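Local structure of uracil-dna glycosylase (Deinococcus radiodurans, 4UQM) at residues A[76-81]-A[139-144]; A[177-182]-A[222-227]; A[64-69]-A[92-97]. The protein belongs to the uracil-DNA glycosylase superfamily, whose members fold as a compact alpha/beta domain around a central parallel sheet. The protein carries 1 engineered substitution. All blocks are in the same frame, centred on the assembly; numbering follows the deposited sequence.

Contact 1. Residues A[76-81]-A[139-144]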
ATOM      1  N   LYS A  76       0.189  12.128   0.155  1.00 19.14           N
ATOM      2  CA  LYS A  76       0.921  12.691  -0.928  1.00 20.30           C
ATOM      3  C   LYS A  76       1.553  11.682  -1.862  1.00 18.46           C
ATOM      4  O   LYS A  76       1.839  12.032  -3.023  1.00 18.54           O
ATOM      5  CB  LYS A  76       1.901  13.735  -0.442  1.00 23.96           C
ATOM      6  CG  LYS A  76       3.014  13.274   0.381  1.00 24.04           C
ATOM      7  CD  LYS A  76       3.786  14.542   0.862  1.00 29.25           C
ATOM      8  CE  LYS A  76       5.166  14.249   1.366  1.00 29.52           C
ATOM      9  NZ  LYS A  76       5.692  15.557   1.837  1.00 31.80           N
ATOM     10  N   VAL A  77       1.756  10.458  -1.369  1.00 17.26           N
ATOM     11  CA  VAL A  77       2.271   9.361  -2.205  1.00 18.06           C
ATOM     12  C   VAL A  77       1.437   8.145  -1.902  1.00 17.77           C
ATOM     13  O   VAL A  77       1.120   7.892  -0.723  1.00 17.25           O
ATOM     14  CB  VAL A  77       3.753   9.048  -1.895  1.00 17.69           C
ATOM     15  CG1 VAL A  77       4.256   7.859  -2.732  1.00 17.71           C
ATOM     16  CG2 VAL A  77       4.633  10.288  -2.109  1.00 17.88           C
ATOM     17  N   LEU A  78       0.977   7.453  -2.939  1.00 16.11           N
ATOM     18  CA  LEU A  78       0.248   6.228  -2.744  1.00 15.78           C
ATOM     19  C   LEU A  78       1.064   5.115  -3.379  1.00 16.31           C
ATOM     20  O   LEU A  78       1.260   5.115  -4.552  1.00 16.62           O
ATOM     21  CB  LEU A  78      -1.164   6.324  -3.358  1.00 15.79           C
ATOM     22  CG  LEU A  78      -2.118   5.161  -3.057  1.00 16.59           C
ATOM     23  CD1 LEU A  78      -3.548   5.577  -3.286  1.00 17.95           C
ATOM     24  CD2 LEU A  78      -1.784   3.925  -3.911  1.00 17.67           C
ATOM     25  N   ILE A  79       1.571   4.216  -2.548  1.00 14.93           N
ATOM     26  CA  ILE A  79       2.288   3.023  -2.977  1.00 15.06           C
ATOM     27  C   ILE A  79       1.284   1.894  -3.061  1.00 15.24           C
ATOM     28  O   ILE A  79       0.575   1.637  -2.101  1.00 15.71           O
ATOM     29  CB  ILE A  79       3.491   2.648  -2.073  1.00 16.36           C
ATOM     30  CG1 ILE A  79       4.574   3.695  -2.279  1.00 16.07           C
ATOM     31  CG2 ILE A  79       4.021   1.240  -2.293  1.00 18.82           C
ATOM     32  CD1 ILE A  79       5.771   3.545  -1.394  1.00 16.54           C
ATOM     33  N   LEU A  80       1.213   1.209  -4.203  1.00 15.52           N
ATOM     34  CA  LEU A  80       0.277   0.116  -4.376  1.00 15.35           C
ATOM     35  C   LEU A  80       1.005  -1.144  -4.819  1.00 14.72           C
ATOM     36  O   LEU A  80       1.579  -1.182  -5.907  1.00 16.35           O
ATOM     37  CB  LEU A  80      -0.787   0.488  -5.403  1.00 16.00           C
ATOM     38  CG  LEU A  80      -2.000  -0.439  -5.514  1.00 15.97           C
ATOM     39  CD1 LEU A  80      -2.779  -0.478  -4.232  1.00 15.63           C
ATOM     40  CD2 LEU A  80      -2.897  -0.139  -6.658  1.00 16.82           C
ATOM     41  N   GLY A  81       1.058  -2.119  -3.908  1.00 15.13           N
ATOM     42  CA  GLY A  81       1.524  -3.468  -4.234  1.00 14.17           C
ATOM     43  C   GLY A  81       0.388  -4.392  -4.635  1.00 14.51           C
ATOM     44  O   GLY A  81      -0.723  -3.952  -4.994  1.00 14.96           O
ATOM     45  N   LEU A 139       0.832   6.465   1.692  1.00 15.39           N
ATOM     46  CA  LEU A 139      -0.175   5.464   1.916  1.00 15.11           C
ATOM     47  C   LEU A 139       0.354   4.144   1.368  1.00 14.69           C
ATOM     48  O   LEU A 139       0.585   4.027   0.174  1.00 15.26           O
ATOM     49  CB  LEU A 139      -1.486   5.880   1.240  1.00 17.05           C
ATOM     50  CG  LEU A 139      -2.673   4.938   1.422  1.00 16.86           C
ATOM     51  CD1 LEU A 139      -3.176   4.910   2.847  1.00 17.06           C
ATOM     52  CD2 LEU A 139      -3.834   5.446   0.562  1.00 19.10           C
ATOM     53  N   LEU A 140       0.529   3.181   2.260  1.00 14.69           N
ATOM     54  CA  LEU A 140       1.122   1.896   1.912  1.00 14.44           C
ATOM     55  C   LEU A 140       0.044   0.843   1.668  1.00 14.45           C
ATOM     56  O   LEU A 140      -0.342   0.094   2.560  1.00 13.91           O
ATOM     57  CB  LEU A 140       2.121   1.506   3.016  1.00 15.43           C
ATOM     58  CG  LEU A 140       3.336   2.445   3.144  1.00 16.63           C
ATOM     59  CD1 LEU A 140       4.037   2.169   4.449  1.00 17.68           C
ATOM     60  CD2 LEU A 140       4.262   2.153   2.007  1.00 17.89           C
ATOM     61  N   LEU A 141      -0.431   0.815   0.447  1.00 14.67           N
ATOM     62  CA  LEU A 141      -1.611   0.033   0.048  1.00 14.29           C
ATOM     63  C   LEU A 141      -1.189  -1.208  -0.740  1.00 14.20           C
ATOM     64  O   LEU A 141      -0.132  -1.259  -1.317  1.00 14.37           O
ATOM     65  CB  LEU A 141      -2.572   0.900  -0.771  1.00 16.05           C
ATOM     66  CG  LEU A 141      -4.076   0.599  -0.782  1.00 17.47           C
ATOM     67  CD1 LEU A 141      -4.648   0.650   0.639  1.00 19.02           C
ATOM     68  CD2 LEU A 141      -4.827   1.546  -1.734  1.00 19.47           C
ATOM     69  N   ASN A 142      -2.087  -2.189  -0.775  1.00 14.29           N
ATOM     70  CA  ASN A 142      -2.027  -3.281  -1.776  1.00 13.84           C
ATOM     71  C   ASN A 142      -3.356  -3.341  -2.503  1.00 14.33           C
ATOM     72  O   ASN A 142      -4.380  -2.915  -1.953  1.00 15.08           O
ATOM     73  CB  ASN A 142      -1.804  -4.616  -1.057  1.00 14.94           C
ATOM     74  CG  ASN A 142      -0.363  -4.851  -0.620  1.00 14.55           C
ATOM     75  OD1 ASN A 142       0.556  -4.739  -1.417  1.00 15.39           O
ATOM     76  ND2 ASN A 142      -0.163  -5.276   0.648  1.00 15.24           N
ATOM     77  N   ALA A 143      -3.331  -3.866  -3.735  1.00 14.76           N
ATOM     78  CA  ALA A 143      -4.538  -3.983  -4.490  1.00 15.28           C
ATOM     79  C   ALA A 143      -5.588  -4.872  -3.829  1.00 15.54           C
ATOM     80  O   ALA A 143      -6.818  -4.635  -4.006  1.00 15.99           O
ATOM     81  CB  ALA A 143      -4.241  -4.455  -5.907  1.00 15.82           C
ATOM     82  N   VAL A 144      -5.093  -5.911  -3.164  1.00 14.94           N
ATOM     83  CA  VAL A 144      -5.897  -6.886  -2.440  1.00 14.78           C
ATOM     84  C   VAL A 144      -5.389  -6.837  -1.019  1.00 14.03           C
ATOM     85  O   VAL A 144      -4.163  -6.791  -0.803  1.00 13.37           O
ATOM     86  CB  VAL A 144      -5.725  -8.299  -3.100  1.00 16.84           C
ATOM     87  CG1 VAL A 144      -6.107  -9.455  -2.201  1.00 19.39           C
ATOM     88  CG2 VAL A 144      -6.443  -8.312  -4.449  1.00 17.01           C
TER
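Strands 77-81 and 139-142 run parallel, their axes 4.4 Å apart at closest approach and 23° from alignment, with Leu-78 beside Leu-139 and Gly-81 beside Asn-142. Five main-chain hydrogen bonds join them: Val-77 O, Ile-79 O and Gly-81 O accept from the N atoms of Leu-139, Leu-141 and Ala-143, while Ile-79 N and Gly-81 N donate to Leu-139 O and Leu-141 O. The middle bonds lie nearly along their C=O axes; the last departs from this, Ala-143 N standing 44° above the carbonyl plane of Gly-81. On one face Leu-78 and Leu-139 lie side by side, CD1 of the former 3.9 Å from CD2 of the latter. Farther along that face Leu-80 CD1 sits 3.7 Å from Leu-141 CB and 3.4 Å from Asn-142 C. Ile-168 and Val-167 of helix 160-172 pack on Leu-78 and Leu-141. On the other face Ile-79 CD1 meets Leu-140 CD2 at 4.0 Å. There too Asn-142, with CG beside its backbone N (chi1 -78°), lays OD1 3.2 Å from Gly-81 CA, in space a beta carbon would occupy. This is the buried core of the parallel sheet of the uracil-DNA glycosylase fold, where Gly-81 opens the family's GQDPYH motif.

Contact 2. Residues A[177-182]-A[222-227]; sequences RVVFIL and SKTNEA
Helix 220-230 packs against one face of the central parallel sheet, and this contact is where it meets strand 179-183. The segments run almost antiparallel, at 165° between their N-to-C directions, with axes 9.3 Å apart, so side chains from both sides fill the layer between them. Thr-224 and Ala-227 are the residues the helix turns toward the strand. OG1 of Thr-224, anti to the carbonyl carbon, points between two aliphatic tips: it lies 3.5 Å from Val-179 CG1 and 3.4 Å from Ile-181 CD1, Val-179 crossing the threonine obliquely and Ile-181 at about a right angle. The two branches of Val-179 divide the work, since CG1 meets the threonine while CG2 touches Ala-227 CB one turn later, at 3.9 Å. Val-77 and Ile-202, on the flanking strands, also touch Thr-224.

Just before the strand begins, Arg-177 extends with CG anti to the backbone N, then bends at chi3 (-72°) to carry its guanidinium alongside the last turn of the helix. NH1 donates to Ala-227 O at 2.9 Å, nearly straight at 160°. The oxygen lies close to the guanidinium plane, and NH1 approaches in the carbonyl plane on a lone pair. NE is held by Asn-198 O.

The two carbonyls fix the rotation of the guanidinium, and its charge beside the C-terminal turn would probably be favoured by the helix dipole. The hydroxyl of Thr-224, bonded back to Pro-220 O within its own helix, can therefore face the valine and isoleucine without needing a polar partner on the strand.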
ATOM      1  N   ARG A 177      -1.317  17.645  -5.936  1.00 25.77           N
ATOM      2  CA  ARG A 177      -0.572  16.528  -6.483  1.00 23.85           C
ATOM      3  C   ARG A 177      -0.377  15.357  -5.516  1.00 22.80           C
ATOM      4  O   ARG A 177       0.127  15.486  -4.390  1.00 23.09           O
ATOM      5  CB  ARG A 177       0.824  16.979  -6.940  1.00 25.12           C
ATOM      6  CG  ARG A 177       1.694  15.821  -7.413  1.00 24.88           C
ATOM      7  CD  ARG A 177       2.817  16.287  -8.283  1.00 24.15           C
ATOM      8  NE  ARG A 177       2.375  16.718  -9.628  1.00 25.01           N
ATOM      9  CZ  ARG A 177       3.205  17.086 -10.589  1.00 26.01           C
ATOM     10  NH1 ARG A 177       4.509  17.261 -10.338  1.00 27.25           N
ATOM     11  NH2 ARG A 177       2.739  17.379 -11.799  1.00 28.03           N
ATOM     12  N   VAL A 178      -0.715  14.182  -6.000  1.00 21.95           N
ATOM     13  CA  VAL A 178      -0.366  12.915  -5.411  1.00 21.22           C
ATOM     14  C   VAL A 178       0.442  12.125  -6.429  1.00 20.23           C
ATOM     15  O   VAL A 178       0.114  12.082  -7.643  1.00 20.73           O
ATOM     16  CB  VAL A 178      -1.628  12.136  -4.999  1.00 20.01           C
ATOM     17  CG1 VAL A 178      -1.273  10.787  -4.503  1.00 19.24           C
ATOM     18  CG2 VAL A 178      -2.368  12.918  -3.919  1.00 20.83           C
ATOM     19  N   VAL A 179       1.499  11.498  -5.949  1.00 18.23           N
ATOM     20  CA  VAL A 179       2.254  10.540  -6.751  1.00 18.27           C
ATOM     21  C   VAL A 179       1.784   9.143  -6.445  1.00 18.38           C
ATOM     22  O   VAL A 179       1.856   8.684  -5.289  1.00 18.16           O
ATOM     23  CB  VAL A 179       3.768  10.703  -6.509  1.00 18.35           C
ATOM     24  CG1 VAL A 179       4.573   9.705  -7.357  1.00 19.50           C
ATOM     25  CG2 VAL A 179       4.271  12.144  -6.698  1.00 19.74           C
ATOM     26  N   PHE A 180       1.327   8.443  -7.457  1.00 17.81           N
ATOM     27  CA  PHE A 180       0.919   7.067  -7.364  1.00 17.86           C
ATOM     28  C   PHE A 180       2.011   6.180  -7.904  1.00 17.23           C
ATOM     29  O   PHE A 180       2.384   6.314  -9.084  1.00 18.93           O
ATOM     30  CB  PHE A 180      -0.354   6.835  -8.195  1.00 17.24           C
ATOM     31  CG  PHE A 180      -1.584   7.617  -7.737  1.00 17.92           C
ATOM     32  CD1 PHE A 180      -1.741   8.971  -8.018  1.00 20.44           C
ATOM     33  CD2 PHE A 180      -2.597   6.967  -7.050  1.00 18.29           C
ATOM     34  CE1 PHE A 180      -2.898   9.634  -7.660  1.00 19.56           C
ATOM     35  CE2 PHE A 180      -3.769   7.637  -6.647  1.00 18.86           C
ATOM     36  CZ  PHE A 180      -3.900   8.980  -6.949  1.00 19.88           C
ATOM     37  N   ILE A 181       2.486   5.269  -7.070  1.00 15.75           N
ATOM     38  CA  ILE A 181       3.518   4.287  -7.438  1.00 16.23           C
ATOM     39  C   ILE A 181       2.856   2.916  -7.495  1.00 16.25           C
ATOM     40  O   ILE A 181       2.421   2.385  -6.496  1.00 15.87           O
ATOM     41  CB  ILE A 181       4.693   4.261  -6.404  1.00 16.99           C
ATOM     42  CG1 ILE A 181       5.306   5.664  -6.246  1.00 16.99           C
ATOM     43  CG2 ILE A 181       5.723   3.194  -6.764  1.00 17.62           C
ATOM     44  CD1 ILE A 181       6.323   5.694  -5.102  1.00 17.79           C
ATOM     45  N   LEU A 182       2.784   2.362  -8.725  1.00 16.78           N
ATOM     46  CA  LEU A 182       2.048   1.107  -8.978  1.00 16.13           C
ATOM     47  C   LEU A 182       3.098   0.043  -9.204  1.00 16.01           C
ATOM     48  O   LEU A 182       3.791   0.036 -10.250  1.00 17.22           O
ATOM     49  CB  LEU A 182       1.127   1.293 -10.186  1.00 16.89           C
ATOM     50  CG  LEU A 182       0.187   2.518 -10.093  1.00 17.14           C
ATOM     51  CD1 LEU A 182      -0.704   2.569 -11.345  1.00 18.94           C
ATOM     52  CD2 LEU A 182      -0.647   2.498  -8.818  1.00 17.74           C
ATOM     53  N   SER A 222      13.297   8.814  -6.220  1.00 19.99           N
ATOM     54  CA  SER A 222      13.731  10.107  -6.697  1.00 21.25           C
ATOM     55  C   SER A 222      12.707  10.741  -7.634  1.00 21.77           C
ATOM     56  O   SER A 222      12.476  11.945  -7.572  1.00 22.64           O
ATOM     57  CB  SER A 222      15.097  10.029  -7.363  1.00 22.34           C
ATOM     58  OG  SER A 222      15.053   9.184  -8.476  1.00 22.79           O
ATOM     59  N   LYS A 223      12.124   9.946  -8.522  1.00 21.44           N
ATOM     60  CA  LYS A 223      11.077  10.471  -9.399  1.00 21.63           C
ATOM     61  C   LYS A 223       9.922  11.029  -8.573  1.00 20.91           C
ATOM     62  O   LYS A 223       9.420  12.108  -8.853  1.00 21.51           O
ATOM     63  CB  LYS A 223      10.578   9.398 -10.367  1.00 21.93           C
ATOM     64  CG  LYS A 223      11.579   9.070 -11.440  1.00 24.61           C
ATOM     65  CD  LYS A 223      11.141   7.876 -12.240  1.00 25.84           C
ATOM     66  CE  LYS A 223      12.123   7.542 -13.344  1.00 28.35           C
ATOM     67  NZ  LYS A 223      11.882   6.166 -13.841  1.00 32.07           N
ATOM     68  N   THR A 224       9.556  10.322  -7.482  1.00 20.29           N
ATOM     69  CA  THR A 224       8.477  10.811  -6.617  1.00 19.53           C
ATOM     70  C   THR A 224       8.832  12.177  -6.020  1.00 20.30           C
ATOM     71  O   THR A 224       8.020  13.100  -6.016  1.00 19.89           O
ATOM     72  CB  THR A 224       8.203   9.764  -5.513  1.00 19.29           C
ATOM     73  OG1 THR A 224       7.638   8.607  -6.115  1.00 18.94           O
ATOM     74  CG2 THR A 224       7.244  10.309  -4.449  1.00 19.20           C
ATOM     75  N   ASN A 225      10.041  12.282  -5.488  1.00 19.13           N
ATOM     76  CA  ASN A 225      10.442  13.506  -4.834  1.00 20.73           C
ATOM     77  C   ASN A 225      10.551  14.674  -5.798  1.00 22.44           C
ATOM     78  O   ASN A 225      10.147  15.797  -5.465  1.00 22.99           O
ATOM     79  CB  ASN A 225      11.703  13.324  -4.021  1.00 20.55           C
ATOM     80  CG  ASN A 225      11.430  12.627  -2.707  1.00 20.70           C
ATOM     81  OD1 ASN A 225      10.288  12.421  -2.343  1.00 21.72           O
ATOM     82  ND2 ASN A 225      12.486  12.279  -1.985  1.00 21.83           N
ATOM     83  N   GLU A 226      11.001  14.408  -7.014  1.00 23.09           N
ATOM     84  CA  GLU A 226      11.077  15.478  -7.997  1.00 23.93           C
ATOM     85  C   GLU A 226       9.668  15.986  -8.360  1.00 23.73           C
ATOM     86  O   GLU A 226       9.433  17.190  -8.412  1.00 24.57           O
ATOM     87  CB  GLU A 226      11.854  14.991  -9.212  1.00 26.62           C
ATOM     88  CG  GLU A 226      11.972  16.013 -10.343  1.00 30.69           C
ATOM     89  CD  GLU A 226      12.836  15.536 -11.507  1.00 28.81           C
ATOM     90  OE1 GLU A 226      13.361  14.378 -11.435  1.00 45.44           O
ATOM     91  OE2 GLU A 226      13.017  16.318 -12.479  1.00 44.22           O
ATOM     92  N   ALA A 227       8.726  15.058  -8.543  1.00 22.51           N
ATOM     93  CA  ALA A 227       7.348  15.452  -8.818  1.00 23.41           C
ATOM     94  C   ALA A 227       6.729  16.254  -7.662  1.00 23.16           C
ATOM     95  O   ALA A 227       6.000  17.236  -7.878  1.00 23.74           O
ATOM     96  CB  ALA A 227       6.489  14.229  -9.143  1.00 23.62           C
TER

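Contact 3. Residues A[64-69]-A[92-97]; sequences FNALRY and HGLSFS
The short helix 65-69 sits against the loop that follows strand 77-81 of the alpha/beta fold, just where that loop enters a type II beta turn from Leu-94 to Ser-97.

Polar links join the start of the helix to the main chain of His-92 and Gly-93. Asn-65, its CG beside the backbone N, sends ND2 to His-92 O at 3.2 Å, a weak and bent hydrogen bond; the same amide nitrogen also bonds Asp-62 OD1. One water bridges the backbones: it accepts from Ala-66 N at 3.0 Å and donates to Gly-93 O at 2.7 Å. The amide of Ala-66 belongs to the first turn after the N-cap residue Phe-64, where N-H groups have no carbonyl earlier in the helix to bind, and the water offers one acceptor there.

The backbones pack closely at Gly-93, whose phi is positive (92°): a beta carbon there would stand 3.0 Å from Asn-65 CB and, at this backbone conformation, would crowd the carbonyl oxygen of His-92; without one the loop runs close to the helix.

Apolar contact falls to Leu-94, which also touches Leu-140 of the sheet. Its CD2 rests 3.6 Å from Ala-66 CA and 3.8 Å from Tyr-69 CD2, the leucine crossing the tyrosine at about a right angle.

Within the helix segment, Arg-68 NH1 donates at 3.0 Å to Asn-65 OD1, in the plane of each group, which helps set the amide's rotation and leaves ND2 turned to the loop. Asn-65 O stands 3.4 Å above one face of the Tyr-69 ring, near its rim.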
ATOM      1  N   PHE A  64      -7.081  -2.796   7.727  1.00 15.39           N
ATOM      2  CA  PHE A  64      -7.289  -1.428   7.245  1.00 15.68           C
ATOM      3  C   PHE A  64      -6.262  -0.449   7.838  1.00 16.21           C
ATOM      4  O   PHE A  64      -6.457   0.788   7.759  1.00 16.90           O
ATOM      5  CB  PHE A  64      -8.722  -0.991   7.551  1.00 16.43           C
ATOM      6  CG  PHE A  64      -9.749  -1.749   6.760  1.00 17.80           C
ATOM      7  CD1 PHE A  64     -10.003  -1.425   5.428  1.00 17.97           C
ATOM      8  CD2 PHE A  64     -10.476  -2.788   7.322  1.00 17.97           C
ATOM      9  CE1 PHE A  64     -10.937  -2.153   4.673  1.00 17.26           C
ATOM     10  CE2 PHE A  64     -11.401  -3.497   6.568  1.00 17.17           C
ATOM     11  CZ  PHE A  64     -11.621  -3.171   5.252  1.00 17.79           C
ATOM     12  N   ASN A  65      -5.145  -0.952   8.387  1.00 16.01           N
ATOM     13  CA  ASN A  65      -4.175  -0.062   9.011  1.00 17.15           C
ATOM     14  C   ASN A  65      -3.586   1.012   8.121  1.00 16.58           C
ATOM     15  O   ASN A  65      -3.239   2.055   8.641  1.00 16.99           O
ATOM     16  CB  ASN A  65      -3.048  -0.812   9.710  1.00 16.92           C
ATOM     17  CG  ASN A  65      -3.490  -1.385  11.053  1.00 18.98           C
ATOM     18  OD1 ASN A  65      -4.607  -1.150  11.524  1.00 19.65           O
ATOM     19  ND2 ASN A  65      -2.651  -2.200  11.644  1.00 21.37           N
ATOM     20  N   ALA A  66      -3.421   0.776   6.836  1.00 16.00           N
ATOM     21  CA  ALA A  66      -2.870   1.847   5.988  1.00 15.93           C
ATOM     22  C   ALA A  66      -3.733   3.099   6.073  1.00 17.73           C
ATOM     23  O   ALA A  66      -3.209   4.219   6.055  1.00 17.47           O
ATOM     24  CB  ALA A  66      -2.736   1.396   4.541  1.00 15.95           C
ATOM     25  N   LEU A  67      -5.070   2.927   6.055  1.00 15.77           N
ATOM     26  CA  LEU A  67      -5.974   4.082   6.159  1.00 16.75           C
ATOM     27  C   LEU A  67      -5.875   4.701   7.531  1.00 17.54           C
ATOM     28  O   LEU A  67      -5.987   5.917   7.653  1.00 18.29           O
ATOM     29  CB  LEU A  67      -7.406   3.635   5.888  1.00 18.23           C
ATOM     30  CG  LEU A  67      -7.687   2.845   4.623  1.00 18.50           C
ATOM     31  CD1 LEU A  67      -9.178   2.526   4.545  1.00 20.51           C
ATOM     32  CD2 LEU A  67      -7.229   3.542   3.379  1.00 19.55           C
ATOM     33  N   ARG A  68      -5.725   3.881   8.586  1.00 17.28           N
ATOM     34  CA  ARG A  68      -5.552   4.438   9.919  1.00 19.05           C
ATOM     35  C   ARG A  68      -4.327   5.306  10.114  1.00 19.36           C
ATOM     36  O   ARG A  68      -4.360   6.300  10.872  1.00 23.14           O
ATOM     37  CB  ARG A  68      -5.542   3.303  10.985  1.00 18.80           C
ATOM     38  CG  ARG A  68      -6.861   2.524  11.004  1.00 19.41           C
ATOM     39  CD  ARG A  68      -6.958   1.590  12.202  1.00 19.94           C
ATOM     40  NE  ARG A  68      -8.270   0.940  12.199  1.00 19.91           N
ATOM     41  CZ  ARG A  68      -8.536  -0.300  11.790  1.00 18.24           C
ATOM     42  NH1 ARG A  68      -7.596  -1.101  11.322  1.00 19.92           N
ATOM     43  NH2 ARG A  68      -9.768  -0.687  11.706  1.00 19.64           N
ATOM     44  N   TYR A  69      -3.245   4.940   9.470  1.00 18.98           N
ATOM     45  CA  TYR A  69      -1.942   5.628   9.706  1.00 19.04           C
ATOM     46  C   TYR A  69      -1.739   6.787   8.749  1.00 19.41           C
ATOM     47  O   TYR A  69      -0.953   7.660   9.069  1.00 22.48           O
ATOM     48  CB  TYR A  69      -0.792   4.581   9.717  1.00 21.58           C
ATOM     49  CG  TYR A  69      -1.050   3.550  10.827  1.00 23.23           C
ATOM     50  CD1 TYR A  69      -2.010   3.807  11.833  1.00 27.25           C
ATOM     51  CD2 TYR A  69      -0.444   2.299  10.862  1.00 24.57           C
ATOM     52  CE1 TYR A  69      -2.298   2.904  12.828  1.00 30.44           C
ATOM     53  CE2 TYR A  69      -0.714   1.398  11.913  1.00 26.06           C
ATOM     54  CZ  TYR A  69      -1.683   1.696  12.837  1.00 27.58           C
ATOM     55  OH  TYR A  69      -2.095   0.891  13.934  1.00 34.23           O
ATOM     56  N   HIS A  92       1.049  -6.665   8.379  1.00 15.75           N
ATOM     57  CA  HIS A  92       0.175  -6.016   9.386  1.00 17.32           C
ATOM     58  C   HIS A  92      -0.506  -4.774   8.839  1.00 17.28           C
ATOM     59  O   HIS A  92      -0.917  -3.891   9.621  1.00 16.97           O
ATOM     60  CB  HIS A  92       0.881  -5.747  10.716  1.00 20.13           C
ATOM     61  CG  HIS A  92       1.313  -6.998  11.379  1.00 20.57           C
ATOM     62  ND1 HIS A  92       2.580  -7.483  11.179  1.00 21.09           N
ATOM     63  CD2 HIS A  92       0.661  -7.923  12.119  1.00 20.65           C
ATOM     64  CE1 HIS A  92       2.700  -8.627  11.807  1.00 21.38           C
ATOM     65  NE2 HIS A  92       1.566  -8.910  12.397  1.00 22.53           N
ATOM     66  N   GLY A  93      -0.825  -4.792   7.553  1.00 16.68           N
ATOM     67  CA  GLY A  93      -1.695  -3.782   6.967  1.00 17.36           C
ATOM     68  C   GLY A  93      -1.004  -2.574   6.375  1.00 17.00           C
ATOM     69  O   GLY A  93      -1.640  -1.808   5.721  1.00 18.72           O
ATOM     70  N   LEU A  94       0.300  -2.409   6.554  1.00 16.46           N
ATOM     71  CA  LEU A  94       1.038  -1.370   5.811  1.00 16.15           C
ATOM     72  C   LEU A  94       1.867  -2.140   4.804  1.00 16.05           C
ATOM     73  O   LEU A  94       2.715  -2.919   5.180  1.00 16.12           O
ATOM     74  CB  LEU A  94       1.999  -0.577   6.723  1.00 17.36           C
ATOM     75  CG  LEU A  94       1.454   0.256   7.853  1.00 20.44           C
ATOM     76  CD1 LEU A  94       2.610   1.001   8.498  1.00 24.33           C
ATOM     77  CD2 LEU A  94       0.439   1.175   7.294  1.00 24.16           C
ATOM     78  N   SER A  95       1.565  -1.949   3.514  1.00 14.29           N
ATOM     79  CA  SER A  95       2.217  -2.754   2.505  1.00 14.52           C
ATOM     80  C   SER A  95       3.732  -2.693   2.610  1.00 14.36           C
ATOM     81  O   SER A  95       4.331  -1.625   2.795  1.00 15.75           O
ATOM     82  CB  SER A  95       1.738  -2.420   1.106  1.00 15.61           C
ATOM     83  OG  SER A  95       2.106  -1.112   0.674  1.00 16.22           O
ATOM     84  N   PHE A  96       4.336  -3.867   2.451  1.00 14.35           N
ATOM     85  CA  PHE A  96       5.780  -4.084   2.489  1.00 15.12           C
ATOM     86  C   PHE A  96       6.439  -4.023   3.842  1.00 14.98           C
ATOM     87  O   PHE A  96       7.601  -4.448   3.969  1.00 16.60           O
ATOM     88  CB  PHE A  96       6.509  -3.185   1.494  1.00 15.40           C
ATOM     89  CG  PHE A  96       6.002  -3.362   0.084  1.00 15.72           C
ATOM     90  CD1 PHE A  96       6.401  -4.501  -0.638  1.00 15.59           C
ATOM     91  CD2 PHE A  96       5.062  -2.537  -0.506  1.00 16.81           C
ATOM     92  CE1 PHE A  96       5.904  -4.762  -1.883  1.00 16.50           C
ATOM     93  CE2 PHE A  96       4.565  -2.813  -1.777  1.00 16.38           C
ATOM     94  CZ  PHE A  96       4.985  -3.939  -2.480  1.00 16.30           C
ATOM     95  N   SER A  97       5.740  -3.514   4.866  1.00 15.22           N
ATOM     96  CA  SER A  97       6.337  -3.316   6.186  1.00 15.11           C
ATOM     97  C   SER A  97       6.304  -4.607   7.026  1.00 15.47           C
ATOM     98  O   SER A  97       5.392  -5.427   6.933  1.00 16.75           O
ATOM     99  CB  SER A  97       5.559  -2.246   6.928  1.00 15.69           C
ATOM    100  OG  SER A  97       6.133  -1.834   8.148  1.00 15.99           O
TER
HETATM  101  O   HOH W   1      -4.193  -1.500   5.076  1.00 17.82           O

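Contact 1 is the hub, its centre 12 Å from that of contact 2 and 9 Å from that of contact 3, whereas contacts 2 and 3 do not touch and lie about 19 Å apart between centres. Toward contact 2 the sheet continues from strand 77-81 to strand 179-183, with Leu-78 N 2.8 Å from Val-179 O in a probable hydrogen bond, and Val-77 CG2 packs 3.5 Å from Thr-224 CG2 of the helix. Toward contact 3 the outer strand receives the loop: Ser-95 N lies 3.0 Å from Leu-140 O, again a probable hydrogen bond. The nearest atoms of all three contacts lie about 7 to 8 Å from the bound nucleic acid.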